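Local coordinates for phosphoribosyl-glycinamide (GAR) synthetase (Cryptococcus neoformans var. grubii serotype A, PDB 7LVO), which catalyses, through this N-terminal GAR synthetase half of a bifunctional enzyme, the ATP-dependent joining of phosphoribosylamine and glycine in de novo purine biosynthesis, at residues A343-V357 against I369-V381. Sequence-based numbering, arbitrary orientation.
Sequences ALMLLLDEQTDLAEV and IKLGYKQGYAVSV
Thr352 meets the backbone of Gly372 with its hydroxyl: Gly372 N donates to Thr352 OG1 over 2.9 Å in an almost straight bond (175°). The torsion of Thr352 (chi1 -65°) sets OG1 opposite its own carbonyl carbon, facing the 369-381 chain, while CG2 turns to the flank of Leu371. Thr352 also closes the type I turn that starts at Asp349, whose OD1 receives weak bonds from the backbone N of Gln351 and of Thr352. A short carboxylate suits that turn, and glycine suits the chain opposite, since without a side chain it leaves its backbone N open to Thr352 OG1. Farther along, Leu348 and Tyr373 form a single beta bridge, flanked by a firm bond from Lys374 N to Leu347 O (2.8 Å) and a weak one from Asp349 N to Gly372 O. Leu348 CD2 lies alongside the tyrosine ring, 3.7 Å from Tyr373 CE1. In the fold, the extended chain 369-376 runs beside the link between helices 340-344 and 354-362, then enters strand 377-384, which lies between strands 277-280 and 427-435 in an antiparallel sheet of the GAR synthetase half. At the strand, Leu347 rests its branched end on a methyl, with CG 3.6 Å from Ala378 CB; alanine is small enough to sit between Leu347 and the backbone of Ala343. Lys374, bent at chi3 (-86°), lays its methylenes over the carbonyl oxygens of Leu346 and Leu347, CD lying 3.3 Å from Leu346 O, and sends NZ on to Ser434. At the other end Val357 and Leu371 cross at about a right angle, Val357 CG1 meeting Leu371 CD1 at 3.6 Å, both also against Phe246, while Ile369 reaches with CD1 to within 3.6 Å of Val357 CA.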
loop_
_atom_site.group_PDB
_atom_site.type_symbol
_atom_site.label_atom_id
_atom_site.label_comp_id
_atom_site.label_asym_id
_atom_site.label_seq_id
_atom_site.Cartn_x
_atom_site.Cartn_y
_atom_site.Cartn_z
ATOM N N ALA A 343 8.399 6.584 2.821
ATOM C CA ALA A 343 9.815 6.381 3.113
ATOM C C ALA A 343 10.592 5.950 1.874
ATOM O O ALA A 343 11.700 6.439 1.643
ATOM C CB ALA A 343 9.979 5.346 4.226
ATOM N N LEU A 344 10.014 5.057 1.064
ATOM C CA LEU A 344 10.738 4.514 -0.084
ATOM C C LEU A 344 10.987 5.579 -1.147
ATOM O O LEU A 344 12.031 5.565 -1.813
ATOM C CB LEU A 344 9.973 3.344 -0.678
ATOM C CG LEU A 344 9.959 2.051 0.137
ATOM C CD1 LEU A 344 8.936 1.054 -0.409
ATOM C CD2 LEU A 344 11.339 1.428 0.172
ATOM N N MET A 345 10.038 6.499 -1.331
ATOM C CA MET A 345 10.228 7.569 -2.302
ATOM C C MET A 345 11.484 8.377 -1.991
ATOM O O MET A 345 12.100 8.947 -2.900
ATOM C CB MET A 345 9.012 8.488 -2.330
ATOM C CG MET A 345 7.751 7.866 -2.940
ATOM S SD MET A 345 7.937 7.412 -4.675
ATOM C CE MET A 345 8.295 5.668 -4.540
ATOM N N LEU A 346 11.870 8.448 -0.719
ATOM C CA LEU A 346 13.073 9.176 -0.332
ATOM C C LEU A 346 14.354 8.396 -0.596
ATOM O O LEU A 346 15.439 8.949 -0.398
ATOM C CB LEU A 346 12.999 9.557 1.143
ATOM C CG LEU A 346 12.207 10.813 1.474
ATOM C CD1 LEU A 346 10.866 10.832 0.767
ATOM C CD2 LEU A 346 12.023 10.941 2.978
ATOM N N LEU A 347 14.261 7.142 -1.033
ATOM C CA LEU A 347 15.436 6.344 -1.361
ATOM C C LEU A 347 15.683 6.242 -2.860
ATOM O O LEU A 347 16.692 5.659 -3.269
ATOM C CB LEU A 347 15.312 4.937 -0.767
ATOM C CG LEU A 347 15.366 4.838 0.757
ATOM C CD1 LEU A 347 15.248 3.380 1.196
ATOM C CD2 LEU A 347 16.635 5.453 1.312
ATOM N N LEU A 348 14.793 6.785 -3.689
ATOM C CA LEU A 348 15.048 6.842 -5.122
ATOM C C LEU A 348 16.170 7.835 -5.397
ATOM O O LEU A 348 16.084 8.997 -5.000
ATOM C CB LEU A 348 13.781 7.243 -5.866
ATOM C CG LEU A 348 12.664 6.200 -5.940
ATOM C CD1 LEU A 348 11.387 6.821 -6.506
ATOM C CD2 LEU A 348 13.092 5.017 -6.781
ATOM N N ASP A 349 17.227 7.386 -6.072
ATOM C CA ASP A 349 18.326 8.287 -6.385
ATOM C C ASP A 349 17.844 9.413 -7.300
ATOM O O ASP A 349 16.852 9.288 -8.027
ATOM C CB ASP A 349 19.489 7.532 -7.035
ATOM C CG ASP A 349 19.112 6.889 -8.364
ATOM O OD1 ASP A 349 18.616 7.594 -9.263
ATOM O OD2 ASP A 349 19.332 5.673 -8.514
ATOM N N GLU A 350 18.565 10.532 -7.254
ATOM C CA GLU A 350 18.182 11.692 -8.053
ATOM C C GLU A 350 18.354 11.464 -9.548
ATOM O O GLU A 350 17.984 12.337 -10.336
ATOM C CB GLU A 350 18.983 12.919 -7.610
ATOM C CG GLU A 350 18.765 13.296 -6.153
ATOM C CD GLU A 350 17.302 13.522 -5.815
ATOM O OE1 GLU A 350 16.477 13.629 -6.747
ATOM O OE2 GLU A 350 16.973 13.591 -4.613
ATOM N N GLN A 351 18.905 10.321 -9.957
ATOM C CA GLN A 351 18.950 9.954 -11.364
ATOM C C GLN A 351 17.681 9.245 -11.822
ATOM O O GLN A 351 17.396 9.229 -13.024
ATOM C CB GLN A 351 20.158 9.054 -11.637
ATOM C CG GLN A 351 20.701 9.148 -13.052
ATOM C CD GLN A 351 21.463 10.438 -13.292
ATOM O OE1 GLN A 351 21.614 11.256 -12.385
ATOM N NE2 GLN A 351 21.944 10.629 -14.519
ATOM N N THR A 352 16.917 8.670 -10.892
ATOM C CA THR A 352 15.724 7.914 -11.237
ATOM C C THR A 352 14.541 8.849 -11.433
ATOM O O THR A 352 14.219 9.651 -10.548
ATOM C CB THR A 352 15.403 6.896 -10.142
ATOM O OG1 THR A 352 16.444 5.914 -10.077
ATOM C CG2 THR A 352 14.072 6.216 -10.430
ATOM N N ASP A 353 13.888 8.734 -12.585
ATOM C CA ASP A 353 12.660 9.461 -12.883
ATOM C C ASP A 353 11.493 8.523 -12.607
ATOM O O ASP A 353 11.301 7.538 -13.326
ATOM C CB ASP A 353 12.648 9.946 -14.334
ATOM C CG ASP A 353 11.385 10.723 -14.685
ATOM O OD1 ASP A 353 10.306 10.384 -14.169
ATOM O OD2 ASP A 353 11.470 11.672 -15.486
ATOM N N LEU A 354 10.712 8.827 -11.566
ATOM C CA LEU A 354 9.601 7.949 -11.213
ATOM C C LEU A 354 8.575 7.891 -12.337
ATOM O O LEU A 354 7.983 6.836 -12.587
ATOM C CB LEU A 354 8.944 8.410 -9.920
ATOM C CG LEU A 354 7.795 7.534 -9.432
ATOM C CD1 LEU A 354 8.200 6.071 -9.330
ATOM C CD2 LEU A 354 7.276 8.042 -8.077
ATOM N N ALA A 355 8.343 9.017 -13.017
ATOM C CA ALA A 355 7.402 9.018 -14.136
ATOM C C ALA A 355 7.849 8.038 -15.220
ATOM O O ALA A 355 7.050 7.247 -15.737
ATOM C CB ALA A 355 7.266 10.431 -14.699
ATOM N N GLU A 356 9.135 8.069 -15.565
ATOM C CA GLU A 356 9.650 7.148 -16.569
ATOM C C GLU A 356 9.479 5.704 -16.118
ATOM O O GLU A 356 9.172 4.824 -16.931
ATOM C CB GLU A 356 11.124 7.453 -16.852
ATOM C CG GLU A 356 11.709 6.641 -17.994
ATOM C CD GLU A 356 11.021 6.927 -19.311
ATOM O OE1 GLU A 356 10.994 8.105 -19.730
ATOM O OE2 GLU A 356 10.488 5.973 -19.915
ATOM N N VAL A 357 9.663 5.445 -14.820
ATOM C CA VAL A 357 9.505 4.090 -14.303
ATOM C C VAL A 357 8.061 3.622 -14.467
ATOM O O VAL A 357 7.798 2.499 -14.905
ATOM C CB VAL A 357 9.955 4.029 -12.832
ATOM C CG1 VAL A 357 9.602 2.678 -12.223
ATOM C CG2 VAL A 357 11.445 4.308 -12.727
ATOM N N ILE A 369 15.204 0.740 -18.634
ATOM C CA ILE A 369 15.184 2.076 -18.052
ATOM C C ILE A 369 16.077 2.099 -16.819
ATOM O O ILE A 369 16.373 1.065 -16.215
ATOM C CB ILE A 369 13.757 2.527 -17.671
ATOM C CG1 ILE A 369 13.158 1.558 -16.654
ATOM C CG2 ILE A 369 12.885 2.634 -18.916
ATOM C CD1 ILE A 369 11.841 2.017 -16.082
ATOM N N LYS A 370 16.504 3.304 -16.452
ATOM C CA LYS A 370 17.310 3.487 -15.256
ATOM C C LYS A 370 16.424 3.501 -14.018
ATOM O O LYS A 370 15.359 4.125 -14.004
ATOM C CB LYS A 370 18.114 4.784 -15.341
ATOM C CG LYS A 370 19.150 4.796 -16.450
ATOM C CD LYS A 370 20.026 6.034 -16.376
ATOM C CE LYS A 370 21.085 6.024 -17.474
ATOM N NZ LYS A 370 21.983 7.219 -17.381
ATOM N N LEU A 371 16.868 2.798 -12.975
ATOM C CA LEU A 371 16.106 2.718 -11.730
ATOM C C LEU A 371 17.073 2.250 -10.644
ATOM O O LEU A 371 17.415 1.064 -10.588
ATOM C CB LEU A 371 14.921 1.779 -11.871
ATOM C CG LEU A 371 13.826 1.866 -10.809
ATOM C CD1 LEU A 371 12.633 0.989 -11.213
ATOM C CD2 LEU A 371 14.334 1.466 -9.440
ATOM N N GLY A 372 17.510 3.188 -9.799
ATOM C CA GLY A 372 18.427 2.878 -8.725
ATOM C C GLY A 372 17.945 3.463 -7.409
ATOM O O GLY A 372 16.981 4.232 -7.359
ATOM N N TYR A 373 18.643 3.084 -6.339
ATOM C CA TYR A 373 18.316 3.530 -4.991
ATOM C C TYR A 373 19.568 4.052 -4.304
ATOM O O TYR A 373 20.637 3.437 -4.390
ATOM C CB TYR A 373 17.695 2.393 -4.172
ATOM C CG TYR A 373 16.553 1.699 -4.880
ATOM C CD1 TYR A 373 15.308 2.308 -4.998
ATOM C CD2 TYR A 373 16.715 0.436 -5.425
ATOM C CE1 TYR A 373 14.266 1.679 -5.648
ATOM C CE2 TYR A 373 15.679 -0.200 -6.075
ATOM C CZ TYR A 373 14.460 0.426 -6.187
ATOM O OH TYR A 373 13.428 -0.215 -6.829
ATOM N N LYS A 374 19.427 5.184 -3.619
ATOM C CA LYS A 374 20.553 5.799 -2.934
ATOM C C LYS A 374 20.971 4.967 -1.724
ATOM O O LYS A 374 20.276 4.045 -1.290
ATOM C CB LYS A 374 20.203 7.219 -2.495
ATOM C CG LYS A 374 18.991 7.306 -1.590
ATOM C CD LYS A 374 18.588 8.758 -1.314
ATOM C CE LYS A 374 19.362 9.345 -0.136
ATOM N NZ LYS A 374 18.893 10.718 0.200
ATOM N N GLN A 375 22.137 5.302 -1.180
ATOM C CA GLN A 375 22.631 4.636 0.016
ATOM C C GLN A 375 22.016 5.267 1.263
ATOM O O GLN A 375 21.590 6.426 1.261
ATOM C CB GLN A 375 24.153 4.711 0.083
ATOM C CG GLN A 375 24.851 4.153 -1.151
ATOM C CD GLN A 375 26.363 4.175 -1.029
ATOM O OE1 GLN A 375 26.918 3.872 0.028
ATOM N NE2 GLN A 375 27.038 4.540 -2.114
ATOM N N GLY A 376 21.967 4.483 2.330
ATOM C CA GLY A 376 21.370 4.918 3.571
ATOM C C GLY A 376 19.991 4.330 3.800
ATOM O O GLY A 376 19.586 3.339 3.193
ATOM N N TYR A 377 19.250 4.981 4.694
ATOM C CA TYR A 377 17.952 4.499 5.137
ATOM C C TYR A 377 16.932 5.622 5.060
ATOM O O TYR A 377 17.282 6.794 4.936
ATOM C CB TYR A 377 18.021 3.955 6.579
ATOM C CG TYR A 377 19.009 2.822 6.759
ATOM C CD1 TYR A 377 20.367 3.075 6.884
ATOM C CD2 TYR A 377 18.581 1.503 6.804
ATOM C CE1 TYR A 377 21.274 2.039 7.049
ATOM C CE2 TYR A 377 19.472 0.466 6.962
ATOM C CZ TYR A 377 20.819 0.737 7.085
ATOM O OH TYR A 377 21.716 -0.294 7.245
ATOM N N ALA A 378 15.658 5.244 5.132
ATOM C CA ALA A 378 14.552 6.193 5.121
ATOM C C ALA A 378 13.515 5.745 6.140
ATOM O O ALA A 378 13.308 4.544 6.353
ATOM C CB ALA A 378 13.913 6.299 3.723
ATOM N N VAL A 379 12.854 6.722 6.760
ATOM C CA VAL A 379 11.888 6.466 7.817
ATOM C C VAL A 379 10.687 7.381 7.628
ATOM O O VAL A 379 10.820 8.522 7.184
ATOM C CB VAL A 379 12.499 6.685 9.221
ATOM C CG1 VAL A 379 11.472 6.378 10.301
ATOM C CG2 VAL A 379 13.755 5.845 9.401
ATOM N N SER A 380 9.507 6.869 7.975
ATOM C CA SER A 380 8.273 7.643 7.967
ATOM C C SER A 380 7.569 7.433 9.296
ATOM O O SER A 380 7.387 6.291 9.724
ATOM C CB SER A 380 7.355 7.235 6.810
ATOM O OG SER A 380 6.966 5.874 6.903
ATOM N N VAL A 381 7.171 8.526 9.941
ATOM C CA VAL A 381 6.516 8.479 11.247
ATOM C C VAL A 381 5.172 9.184 11.125
ATOM O O VAL A 381 5.113 10.363 10.756
ATOM C CB VAL A 381 7.374 9.127 12.340
ATOM C CG1 VAL A 381 6.616 9.114 13.669
ATOM C CG2 VAL A 381 8.707 8.403 12.480
#